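Local coordinates for protein putative thioesterase (Novosphingobium aromaticivorans, PDB 3CJY) that is a putative acyl-CoA thioesterase with two HotDog-family domains, probably hydrolysing acyl-CoA thioesters, and binds a calcium ion in the crystal, at residues 33-38 with 65-70; 168-173 with 182-187; 209-214 with 247-252. All coordinates share one frame; numbering follows the deposited sequence.

Contact 2 (168-173 with 182-187) and contact 3 (209-214 with 247-252) are largely buried and belong to the C-terminal HotDog range, whereas contact 1 (33-38 with 65-70) is only partly buried and belongs to the N-terminal one. Backbone hydrogen bonds carry contacts 1 and 3, first as a single bridge between loop and short strand, then as an antiparallel strand pair that ends in a beta bulge and also faces the second subunit. Contact 2 has no hydrogen bond between its segments and rests on leucine and phenylalanine. Segment 182-187 touches both other contacts: A182 and A185 pack on L209 of contact 3, and D186 meets F36 and G38 of contact 1.

Contact 1 (33-38 with 65-70); sequences AYLFGG and SFTPLG
L35 N donates to T67 O at 2.9 Å, a straight bond that reaches the carbonyl nearly along the C=O axis. The second backbone bond runs the other way: L69 N donates its N-H to A33 O, again at 2.9 Å, but approaches from above the carbonyl plane, 39° out of it. The two bonds flank Y34 and P68, whose CA atoms lie 4.3 Å apart, and make a single beta bridge. A water adds a third link, donating to L35 O and accepting from T67 N.

Beside this bridge sits a T-shaped aromatic pair. In the tyrosine conformer modelled here, one of two, F66 turns its edge to the face of the Y34 ring, with planes at 66° and CE1 of F66 poised over the centre of the tyrosine ring; CD1 of F66 comes to 3.6 Å from CG of Y34. That CG lies between the tyrosine's backbone N and carbonyl carbon (chi1 47°). Where the bridge reaches A33, CB of A33 rests on CD2 of L69 at 3.8 Å. L35 has CB against CB of T67, and its side chain also packs on L25.

Around the bridge, Y34 is hydrogen-bonded through its backbone to V27 of strand 26-27, and R98 also binds the loop, through F66 O and S65 OG. The whole is an isolated beta bridge with an edge-to-face aromatic pair, joining the loop between strands 56-63 and 72-79 to the lead-in of helix 37-52 in the N-terminal HotDog domain.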
ATOM      1  N   ALA A  33       5.336  -8.758  24.423  1.00 19.54           N
ATOM      2  CA  ALA A  33       4.855  -9.850  23.594  1.00 17.23           C
ATOM      3  C   ALA A  33       3.482  -9.461  23.095  1.00 16.38           C
ATOM      4  O   ALA A  33       2.515  -9.352  23.883  1.00 17.17           O
ATOM      5  CB  ALA A  33       4.788 -11.100  24.373  1.00 15.80           C
ATOM      6  N   TYR A  34       3.375  -9.278  21.786  0.70 16.18           N
ATOM      7  CA  TYR A  34       2.102  -8.912  21.176  0.70 15.81           C
ATOM      8  C   TYR A  34       1.995  -9.609  19.838  0.70 15.25           C
ATOM      9  O   TYR A  34       2.991 -10.068  19.261  0.70 14.85           O
ATOM     10  CB  TYR A  34       1.962  -7.384  21.031  0.70 17.19           C
ATOM     11  CG  TYR A  34       3.203  -6.769  20.451  0.70 17.08           C
ATOM     12  CD1 TYR A  34       3.379  -6.645  19.071  0.70 22.22           C
ATOM     13  CD2 TYR A  34       4.240  -6.362  21.288  0.70 19.81           C
ATOM     14  CE1 TYR A  34       4.547  -6.127  18.551  0.70 21.55           C
ATOM     15  CE2 TYR A  34       5.396  -5.843  20.775  0.70 20.84           C
ATOM     16  CZ  TYR A  34       5.551  -5.742  19.412  0.70 22.14           C
ATOM     17  OH  TYR A  34       6.726  -5.194  18.950  0.70 23.57           O
ATOM     18  N   LEU A  35       0.767  -9.679  19.366  1.00 15.25           N
ATOM     19  CA  LEU A  35       0.443 -10.277  18.087  1.00 14.39           C
ATOM     20  C   LEU A  35       1.218  -9.583  16.976  1.00 14.28           C
ATOM     21  O   LEU A  35       1.225  -8.345  16.839  1.00 13.19           O
ATOM     22  CB  LEU A  35      -1.073 -10.201  17.832  1.00 15.61           C
ATOM     23  CG  LEU A  35      -1.592 -10.803  16.522  1.00 13.97           C
ATOM     24  CD1 LEU A  35      -1.342 -12.306  16.409  1.00 15.45           C
ATOM     25  CD2 LEU A  35      -3.100 -10.483  16.405  1.00 14.18           C
ATOM     26  N   PHE A  36       1.936 -10.433  16.248  1.00 13.52           N
ATOM     27  CA  PHE A  36       2.696 -10.048  15.063  1.00 14.21           C
ATOM     28  C   PHE A  36       1.776  -9.366  14.043  1.00 14.85           C
ATOM     29  O   PHE A  36       0.717  -9.869  13.710  1.00 14.40           O
ATOM     30  CB  PHE A  36       3.369 -11.322  14.489  1.00 13.05           C
ATOM     31  CG  PHE A  36       4.183 -11.112  13.251  1.00 14.16           C
ATOM     32  CD1 PHE A  36       5.033 -10.041  13.114  1.00 16.24           C
ATOM     33  CD2 PHE A  36       4.125 -12.069  12.248  1.00 16.51           C
ATOM     34  CE1 PHE A  36       5.810  -9.892  11.959  1.00 16.17           C
ATOM     35  CE2 PHE A  36       4.876 -11.925  11.085  1.00 16.06           C
ATOM     36  CZ  PHE A  36       5.731 -10.845  10.970  1.00 16.09           C
ATOM     37  N   GLY A  37       2.216  -8.207  13.557  1.00 15.34           N
ATOM     38  CA  GLY A  37       1.430  -7.440  12.593  1.00 15.75           C
ATOM     39  C   GLY A  37       1.062  -8.256  11.373  1.00 14.87           C
ATOM     40  O   GLY A  37      -0.082  -8.217  10.921  1.00 14.35           O
ATOM     41  N   GLY A  38       2.053  -8.986  10.843  1.00 14.50           N
ATOM     42  CA  GLY A  38       1.834  -9.824   9.685  1.00 14.03           C
ATOM     43  C   GLY A  38       0.797 -10.891   9.915  1.00 13.32           C
ATOM     44  O   GLY A  38       0.062 -11.297   8.996  1.00 13.33           O
ATOM     45  N   SER A  65      -4.293  -0.204  17.826  0.50 21.26           N
ATOM     46  CA  SER A  65      -3.785  -0.549  19.156  0.50 21.68           C
ATOM     47  C   SER A  65      -3.167  -1.940  19.161  0.50 22.08           C
ATOM     48  O   SER A  65      -3.370  -2.733  18.243  0.50 22.20           O
ATOM     49  CB  SER A  65      -4.906  -0.487  20.186  0.50 21.96           C
ATOM     50  OG  SER A  65      -4.426  -0.781  21.482  0.50 22.97           O
ATOM     51  N   PHE A  66      -2.451  -2.234  20.239  1.00 22.37           N
ATOM     52  CA  PHE A  66      -1.736  -3.505  20.397  1.00 22.67           C
ATOM     53  C   PHE A  66      -2.625  -4.611  20.920  1.00 20.93           C
ATOM     54  O   PHE A  66      -3.565  -4.381  21.682  1.00 22.10           O
ATOM     55  CB  PHE A  66      -0.513  -3.378  21.349  1.00 23.27           C
ATOM     56  CG  PHE A  66       0.708  -2.777  20.714  1.00 28.52           C
ATOM     57  CD1 PHE A  66       1.562  -3.554  19.940  1.00 32.53           C
ATOM     58  CD2 PHE A  66       1.039  -1.444  20.925  1.00 32.88           C
ATOM     59  CE1 PHE A  66       2.714  -3.012  19.349  1.00 33.81           C
ATOM     60  CE2 PHE A  66       2.193  -0.887  20.329  1.00 34.34           C
ATOM     61  CZ  PHE A  66       3.034  -1.686  19.548  1.00 35.00           C
ATOM     62  N   THR A  67      -2.307  -5.827  20.475  1.00 20.02           N
ATOM     63  CA  THR A  67      -2.981  -7.041  20.928  1.00 19.24           C
ATOM     64  C   THR A  67      -1.971  -7.865  21.755  1.00 19.04           C
ATOM     65  O   THR A  67      -1.112  -8.535  21.216  1.00 18.34           O
ATOM     66  CB  THR A  67      -3.525  -7.873  19.782  1.00 19.45           C
ATOM     67  OG1 THR A  67      -4.346  -7.030  18.976  1.00 19.10           O
ATOM     68  CG2 THR A  67      -4.350  -9.069  20.297  1.00 18.38           C
ATOM     69  N   PRO A  68      -2.059  -7.764  23.073  1.00 18.30           N
ATOM     70  CA  PRO A  68      -1.135  -8.492  23.905  1.00 18.01           C
ATOM     71  C   PRO A  68      -1.209  -9.990  23.747  1.00 17.90           C
ATOM     72  O   PRO A  68      -2.258 -10.572  23.422  1.00 17.19           O
ATOM     73  CB  PRO A  68      -1.584  -8.118  25.330  1.00 19.61           C
ATOM     74  CG  PRO A  68      -2.454  -6.906  25.170  1.00 19.35           C
ATOM     75  CD  PRO A  68      -3.083  -7.056  23.848  1.00 18.86           C
ATOM     76  N   LEU A  69      -0.072 -10.631  23.963  1.00 16.57           N
ATOM     77  CA  LEU A  69      -0.053 -12.093  24.053  1.00 16.17           C
ATOM     78  C   LEU A  69      -1.147 -12.556  25.004  1.00 15.62           C
ATOM     79  O   LEU A  69      -1.328 -12.006  26.094  1.00 15.65           O
ATOM     80  CB  LEU A  69       1.279 -12.568  24.621  1.00 16.24           C
ATOM     81  CG  LEU A  69       1.511 -14.036  24.911  1.00 15.98           C
ATOM     82  CD1 LEU A  69       1.432 -14.940  23.653  1.00 16.97           C
ATOM     83  CD2 LEU A  69       2.894 -14.157  25.593  1.00 18.15           C
ATOM     84  N   GLY A  70      -1.864 -13.579  24.579  1.00 17.03           N
ATOM     85  CA  GLY A  70      -2.902 -14.166  25.382  1.00 18.07           C
ATOM     86  C   GLY A  70      -4.305 -13.604  25.185  1.00 18.74           C
ATOM     87  O   GLY A  70      -5.281 -14.151  25.725  1.00 19.03           O
TER
HETATM   88  O   HOH W   1      -0.266  -6.261  18.203  1.00 22.44           O

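Contact 2 (168-173 with 182-187)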
ATOM      1  N   LEU A 168      13.479 -16.752   3.589  1.00 12.24           N
ATOM      2  CA  LEU A 168      12.617 -17.144   4.703  1.00 12.54           C
ATOM      3  C   LEU A 168      11.902 -18.446   4.418  1.00 12.71           C
ATOM      4  O   LEU A 168      11.451 -18.681   3.326  1.00 11.34           O
ATOM      5  CB  LEU A 168      11.535 -16.086   4.975  1.00 12.87           C
ATOM      6  CG  LEU A 168      12.034 -14.672   5.242  1.00 13.68           C
ATOM      7  CD1 LEU A 168      10.790 -13.737   5.340  1.00 14.97           C
ATOM      8  CD2 LEU A 168      12.933 -14.592   6.468  1.00 14.28           C
ATOM      9  N   ARG A 169      11.824 -19.298   5.424  1.00 14.22           N
ATOM     10  CA  ARG A 169      11.126 -20.558   5.259  1.00 14.51           C
ATOM     11  C   ARG A 169      10.458 -20.942   6.566  1.00 14.93           C
ATOM     12  O   ARG A 169      11.128 -20.976   7.631  1.00 15.64           O
ATOM     13  CB  ARG A 169      12.081 -21.665   4.828  1.00 15.16           C
ATOM     14  CG  ARG A 169      11.295 -22.964   4.571  1.00 18.30           C
ATOM     15  CD  ARG A 169      12.152 -24.069   4.037  1.00 21.75           C
ATOM     16  NE  ARG A 169      13.250 -24.485   4.906  1.00 23.92           N
ATOM     17  CZ  ARG A 169      14.157 -25.392   4.518  1.00 27.87           C
ATOM     18  NH1 ARG A 169      14.051 -25.950   3.320  1.00 29.98           N
ATOM     19  NH2 ARG A 169      15.172 -25.750   5.305  1.00 28.76           N
ATOM     20  N   ARG A 170       9.163 -21.208   6.488  1.00 14.94           N
ATOM     21  CA  ARG A 170       8.415 -21.711   7.661  1.00 15.14           C
ATOM     22  C   ARG A 170       8.896 -23.108   8.017  1.00 14.97           C
ATOM     23  O   ARG A 170       8.913 -24.038   7.169  1.00 14.88           O
ATOM     24  CB  ARG A 170       6.908 -21.731   7.433  1.00 16.08           C
ATOM     25  CG  ARG A 170       6.301 -20.349   7.512  1.00 18.15           C
ATOM     26  CD  ARG A 170       4.913 -20.318   7.139  1.00 21.58           C
ATOM     27  NE  ARG A 170       4.127 -21.082   8.064  1.00 20.57           N
ATOM     28  CZ  ARG A 170       2.827 -20.873   8.245  1.00 23.14           C
ATOM     29  NH1 ARG A 170       2.212 -19.899   7.582  1.00 23.97           N
ATOM     30  NH2 ARG A 170       2.159 -21.606   9.119  1.00 23.36           N
ATOM     31  N   LYS A 171       9.274 -23.271   9.276  1.00 14.97           N
ATOM     32  CA  LYS A 171       9.737 -24.572   9.746  1.00 15.59           C
ATOM     33  C   LYS A 171       8.609 -25.606   9.744  1.00 15.83           C
ATOM     34  O   LYS A 171       8.870 -26.800   9.739  1.00 16.49           O
ATOM     35  CB  LYS A 171      10.381 -24.455  11.139  1.00 15.76           C
ATOM     36  CG  LYS A 171      11.760 -23.701  11.107  1.00 15.61           C
ATOM     37  CD  LYS A 171      12.376 -23.542  12.504  1.00 17.01           C
ATOM     38  CE  LYS A 171      13.496 -22.526  12.525  1.00 19.93           C
ATOM     39  NZ  LYS A 171      14.096 -22.464  13.908  1.00 22.10           N
ATOM     40  N   ASP A 172       7.375 -25.133   9.781  1.00 16.40           N
ATOM     41  CA  ASP A 172       6.220 -26.029   9.808  1.00 17.73           C
ATOM     42  C   ASP A 172       5.784 -26.528   8.423  1.00 17.40           C
ATOM     43  O   ASP A 172       4.805 -27.272   8.289  1.00 19.43           O
ATOM     44  CB  ASP A 172       5.050 -25.413  10.576  1.00 18.34           C
ATOM     45  CG  ASP A 172       4.449 -24.228   9.886  1.00 21.77           C
ATOM     46  OD1 ASP A 172       4.837 -23.900   8.743  1.00 20.28           O
ATOM     47  OD2 ASP A 172       3.574 -23.612  10.521  1.00 23.01           O
ATOM     48  N   GLY A 173       6.538 -26.130   7.403  1.00 17.06           N
ATOM     49  CA  GLY A 173       6.328 -26.588   6.020  1.00 16.32           C
ATOM     50  C   GLY A 173       5.039 -26.165   5.336  1.00 15.78           C
ATOM     51  O   GLY A 173       4.660 -26.767   4.320  1.00 16.01           O
ATOM     52  N   ALA A 182       1.505 -12.707   3.843  1.00 14.17           N
ATOM     53  CA  ALA A 182       1.183 -11.584   4.691  1.00 14.71           C
ATOM     54  C   ALA A 182       2.192 -11.533   5.846  1.00 14.57           C
ATOM     55  O   ALA A 182       2.644 -10.484   6.244  1.00 13.97           O
ATOM     56  CB  ALA A 182      -0.260 -11.691   5.234  1.00 13.11           C
HETATM   57  N   MSE A 183       2.537 -12.696   6.384  1.00 13.03           N
HETATM   58  CA  MSE A 183       3.444 -12.743   7.528  1.00 14.21           C
HETATM   59  C   MSE A 183       4.858 -12.309   7.083  1.00 13.34           C
HETATM   60  O   MSE A 183       5.517 -11.517   7.744  1.00 13.45           O
HETATM   61  CB  MSE A 183       3.375 -14.121   8.192  1.00 14.85           C
HETATM   62  CG  MSE A 183       2.163 -14.151   9.117  1.00 16.13           C
HETATM   63 SE   MSE A 183       1.829 -15.855  10.025  0.75 16.59          SE
HETATM   64  CE  MSE A 183       1.152 -16.652   8.653  1.00 13.77           C
ATOM     65  N   PHE A 184       5.329 -12.842   5.953  1.00 13.31           N
ATOM     66  CA  PHE A 184       6.661 -12.519   5.474  1.00 13.65           C
ATOM     67  C   PHE A 184       6.820 -11.060   5.037  1.00 13.87           C
ATOM     68  O   PHE A 184       7.912 -10.468   5.116  1.00 14.64           O
ATOM     69  CB  PHE A 184       7.075 -13.462   4.335  1.00 13.61           C
ATOM     70  CG  PHE A 184       7.328 -14.889   4.773  1.00 13.07           C
ATOM     71  CD1 PHE A 184       7.630 -15.193   6.101  1.00 13.59           C
ATOM     72  CD2 PHE A 184       7.430 -15.901   3.828  1.00 15.36           C
ATOM     73  CE1 PHE A 184       8.004 -16.512   6.466  1.00 15.98           C
ATOM     74  CE2 PHE A 184       7.752 -17.223   4.202  1.00 14.65           C
ATOM     75  CZ  PHE A 184       8.009 -17.507   5.536  1.00 16.33           C
ATOM     76  N   ALA A 185       5.718 -10.476   4.548  1.00 12.81           N
ATOM     77  CA  ALA A 185       5.676  -9.070   4.157  1.00 13.46           C
ATOM     78  C   ALA A 185       5.971  -8.165   5.365  1.00 15.34           C
ATOM     79  O   ALA A 185       6.522  -7.092   5.228  1.00 17.23           O
ATOM     80  CB  ALA A 185       4.271  -8.671   3.540  1.00 13.56           C
ATOM     81  N   ASP A 186       5.582  -8.623   6.559  1.00 14.76           N
ATOM     82  CA  ASP A 186       5.792  -7.831   7.785  1.00 14.03           C
ATOM     83  C   ASP A 186       7.161  -8.032   8.445  1.00 14.06           C
ATOM     84  O   ASP A 186       7.338  -7.785   9.645  1.00 13.66           O
ATOM     85  CB  ASP A 186       4.661  -8.042   8.759  1.00 13.09           C
ATOM     86  CG  ASP A 186       4.597  -6.950   9.853  1.00 16.00           C
ATOM     87  OD1 ASP A 186       4.793  -5.768   9.541  1.00 15.69           O
ATOM     88  OD2 ASP A 186       4.355  -7.295  11.031  1.00 16.46           O
ATOM     89  N   PHE A 187       8.143  -8.412   7.637  1.00 13.31           N
ATOM     90  CA  PHE A 187       9.529  -8.415   8.059  1.00 13.63           C
ATOM     91  C   PHE A 187      10.216  -7.040   7.793  1.00 14.07           C
ATOM     92  O   PHE A 187      11.376  -6.824   8.107  1.00 14.61           O
ATOM     93  CB  PHE A 187      10.303  -9.544   7.385  1.00 14.40           C
ATOM     94  CG  PHE A 187      10.235 -10.856   8.115  1.00 13.89           C
ATOM     95  CD1 PHE A 187       9.018 -11.490   8.328  1.00 15.52           C
ATOM     96  CD2 PHE A 187      11.413 -11.471   8.553  1.00 15.02           C
ATOM     97  CE1 PHE A 187       8.937 -12.677   8.998  1.00 15.02           C
ATOM     98  CE2 PHE A 187      11.352 -12.694   9.213  1.00 15.78           C
ATOM     99  CZ  PHE A 187      10.105 -13.298   9.421  1.00 14.47           C
TER
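L168 touches the faces of two phenylalanines with different atoms. Its CB lies over the centre of the F184 ring, a CH-pi contact 3.9 Å from the centroid, while its CD1 sits over the centre of the F187 ring, 5° off the normal. The same CD1 touches CD1 of F184 at 3.6 Å. R170 adds the next layer: its CG approaches CZ of F184 at 3.9 Å, and NH1 lies 3.6 Å from CE of selenomethionine M183, the side chains crossing at about a right angle.

D172, on the type I turn from R170 to G173, holds the guanidinium side-on, the arginine chain bending at chi3 (64°): NH2 meets the syn lone pair of OD2 at 2.8 Å, nearly straight, and NE reaches OD1 at 3.0 Å. S180 OG adds a weak hydrogen bond to NH1. Further out, strands 149-153 and 220-230 pack around the leucine and the rings. An alanine in place of F184 would probably leave CB of L168 and CG of R170 without their ring and open a gap between strand and helix. Cohesion between the segments is thus apolar, while the arginine's charge is met within its own turn.

Contact 3 (209-214 with 247-252)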
ATOM      1  N   LEU A 209      -0.756  -5.491   1.475  1.00 15.89           N
ATOM      2  CA  LEU A 209      -0.330  -6.719   0.709  1.00 15.09           C
ATOM      3  C   LEU A 209      -1.087  -6.810  -0.624  1.00 14.57           C
ATOM      4  O   LEU A 209      -2.319  -6.625  -0.660  1.00 15.31           O
ATOM      5  CB  LEU A 209      -0.576  -7.996   1.519  1.00 14.97           C
ATOM      6  CG  LEU A 209       0.085  -9.266   1.015  1.00 15.91           C
ATOM      7  CD1 LEU A 209       1.601  -9.216   1.231  1.00 14.95           C
ATOM      8  CD2 LEU A 209      -0.538 -10.526   1.636  1.00 17.03           C
ATOM      9  N   ARG A 210      -0.341  -7.084  -1.695  1.00 14.75           N
ATOM     10  CA  ARG A 210      -0.931  -7.289  -3.018  1.00 15.87           C
ATOM     11  C   ARG A 210      -0.452  -8.652  -3.512  1.00 15.29           C
ATOM     12  O   ARG A 210       0.731  -8.845  -3.764  1.00 15.06           O
ATOM     13  CB  ARG A 210      -0.504  -6.165  -3.979  1.00 16.49           C
ATOM     14  CG  ARG A 210      -0.856  -4.835  -3.439  1.00 17.45           C
ATOM     15  CD  ARG A 210      -0.533  -3.670  -4.362  1.00 16.94           C
ATOM     16  NE  ARG A 210      -0.691  -2.467  -3.590  1.00 20.13           N
ATOM     17  CZ  ARG A 210      -1.872  -1.949  -3.286  1.00 17.91           C
ATOM     18  NH1 ARG A 210      -2.973  -2.485  -3.819  1.00 19.44           N
ATOM     19  NH2 ARG A 210      -1.945  -0.863  -2.511  1.00 22.40           N
ATOM     20  N   ILE A 211      -1.387  -9.586  -3.678  1.00 14.75           N
ATOM     21  CA  ILE A 211      -1.009 -10.945  -4.037  1.00 14.51           C
ATOM     22  C   ILE A 211      -1.239 -11.219  -5.504  1.00 15.12           C
ATOM     23  O   ILE A 211      -2.342 -10.968  -6.009  1.00 15.52           O
ATOM     24  CB  ILE A 211      -1.831 -11.968  -3.236  1.00 14.99           C
ATOM     25  CG1 ILE A 211      -1.579 -11.746  -1.736  1.00 13.65           C
ATOM     26  CG2 ILE A 211      -1.500 -13.425  -3.684  1.00 16.32           C
ATOM     27  CD1 ILE A 211      -2.474 -12.606  -0.847  1.00 19.47           C
ATOM     28  N   THR A 212      -0.203 -11.675  -6.197  1.00 14.59           N
ATOM     29  CA  THR A 212      -0.354 -12.115  -7.588  1.00 14.54           C
ATOM     30  C   THR A 212      -0.556 -13.637  -7.668  1.00 13.52           C
ATOM     31  O   THR A 212      -1.334 -14.142  -8.472  1.00 14.89           O
ATOM     32  CB  THR A 212       0.833 -11.673  -8.481  1.00 15.99           C
ATOM     33  OG1 THR A 212       0.820 -10.247  -8.576  1.00 17.68           O
ATOM     34  CG2 THR A 212       0.744 -12.243  -9.904  1.00 16.76           C
ATOM     35  N   GLY A 213       0.140 -14.375  -6.823  1.00 13.86           N
ATOM     36  CA  GLY A 213       0.020 -15.824  -6.835  1.00 15.35           C
ATOM     37  C   GLY A 213       0.636 -16.474  -5.633  1.00 14.34           C
ATOM     38  O   GLY A 213       1.393 -15.865  -4.920  1.00 17.72           O
ATOM     39  N   ALA A 214       0.247 -17.706  -5.398  1.00 15.06           N
ATOM     40  CA  ALA A 214       0.724 -18.445  -4.244  1.00 15.24           C
ATOM     41  C   ALA A 214       1.691 -19.467  -4.736  1.00 15.09           C
ATOM     42  O   ALA A 214       1.891 -19.656  -5.949  1.00 16.79           O
ATOM     43  CB  ALA A 214      -0.410 -19.120  -3.519  1.00 15.24           C
ATOM     44  N   LEU A 247       7.263 -13.873  -8.878  1.00 13.21           N
ATOM     45  CA  LEU A 247       6.766 -12.887  -7.947  1.00 12.69           C
ATOM     46  C   LEU A 247       5.392 -13.341  -7.417  1.00 13.42           C
ATOM     47  O   LEU A 247       4.466 -13.612  -8.186  1.00 14.17           O
ATOM     48  CB  LEU A 247       6.703 -11.521  -8.617  1.00 13.74           C
ATOM     49  CG  LEU A 247       6.325 -10.309  -7.767  1.00 14.02           C
ATOM     50  CD1 LEU A 247       6.824  -9.007  -8.461  1.00 15.41           C
ATOM     51  CD2 LEU A 247       4.873 -10.218  -7.428  1.00 16.96           C
ATOM     52  N   LEU A 248       5.331 -13.507  -6.109  1.00 13.28           N
ATOM     53  CA  LEU A 248       4.113 -13.956  -5.418  1.00 13.02           C
ATOM     54  C   LEU A 248       3.279 -12.793  -4.925  1.00 14.68           C
ATOM     55  O   LEU A 248       2.028 -12.741  -5.062  1.00 12.85           O
ATOM     56  CB  LEU A 248       4.518 -14.894  -4.263  1.00 14.60           C
ATOM     57  CG  LEU A 248       5.388 -16.075  -4.632  1.00 13.00           C
ATOM     58  CD1 LEU A 248       5.696 -16.900  -3.340  1.00 13.06           C
ATOM     59  CD2 LEU A 248       4.757 -16.939  -5.744  1.00 13.48           C
ATOM     60  N   ALA A 249       3.957 -11.857  -4.261  1.00 13.59           N
ATOM     61  CA  ALA A 249       3.268 -10.708  -3.710  1.00 13.85           C
ATOM     62  C   ALA A 249       4.171  -9.540  -3.502  1.00 13.78           C
ATOM     63  O   ALA A 249       5.414  -9.667  -3.605  1.00 13.57           O
ATOM     64  CB  ALA A 249       2.616 -11.093  -2.358  1.00 13.79           C
ATOM     65  N   THR A 250       3.567  -8.378  -3.284  1.00 12.97           N
ATOM     66  CA  THR A 250       4.303  -7.209  -2.794  1.00 13.87           C
ATOM     67  C   THR A 250       3.571  -6.666  -1.586  1.00 14.69           C
ATOM     68  O   THR A 250       2.421  -6.998  -1.339  1.00 14.42           O
ATOM     69  CB  THR A 250       4.433  -6.069  -3.804  1.00 14.11           C
ATOM     70  OG1 THR A 250       3.131  -5.580  -4.139  1.00 15.05           O
ATOM     71  CG2 THR A 250       5.108  -6.517  -5.109  1.00 11.59           C
ATOM     72  N   GLY A 251       4.270  -5.839  -0.827  1.00 13.61           N
ATOM     73  CA  GLY A 251       3.717  -5.252   0.378  1.00 13.60           C
ATOM     74  C   GLY A 251       4.431  -3.965   0.704  1.00 13.22           C
ATOM     75  O   GLY A 251       5.416  -3.605   0.092  1.00 12.89           O
ATOM     76  N   ALA A 252       3.865  -3.278   1.647  1.00 13.18           N
ATOM     77  CA  ALA A 252       4.436  -2.020   2.102  1.00 12.72           C
ATOM     78  C   ALA A 252       3.841  -1.646   3.431  1.00 12.87           C
ATOM     79  O   ALA A 252       2.828  -2.166   3.838  1.00 15.39           O
ATOM     80  CB  ALA A 252       4.166  -0.929   1.094  1.00 11.56           C
TER
HETATM   81  O   HOH W   2       2.641  -2.933  -3.245  1.00 16.10           O
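R210 and T250 form the hydrogen-bonded pair of this antiparallel contact: R210 N gives to T250 O at 2.8 Å and T250 N to R210 O at 2.9 Å. The backbone pairing is tight, with CB of A249 3.3 Å from R210 O; the side chains of L209, I211 and A249 meet at longer range, CD1 of L209 lying 4.2 Å from CB of A249. At the strand end L248 O takes two donors, T212 N at 2.7 Å and G213 N at 3.1 Å, the second on an in-plane lone pair. L248 and A249 form a classic beta bulge against L240.

The face of R210 and T250 is more polar, and the second subunit covers it. A water donates to OG1 of T250 and holds R210 NE only weakly. The arginine, extended from CG to NE, runs on to a salt bridge with D206 of the second subunit, while T250 and T212 bond to Q235 and S228 of that subunit. The open side is the 212-214 end, where A214 is exposed. Helix 178-185 packs on the apolar face, and the paired strands lie between strand 56-63, bonded to L209 and I211, and strand 233-241, bonded to L248, A249 and G251.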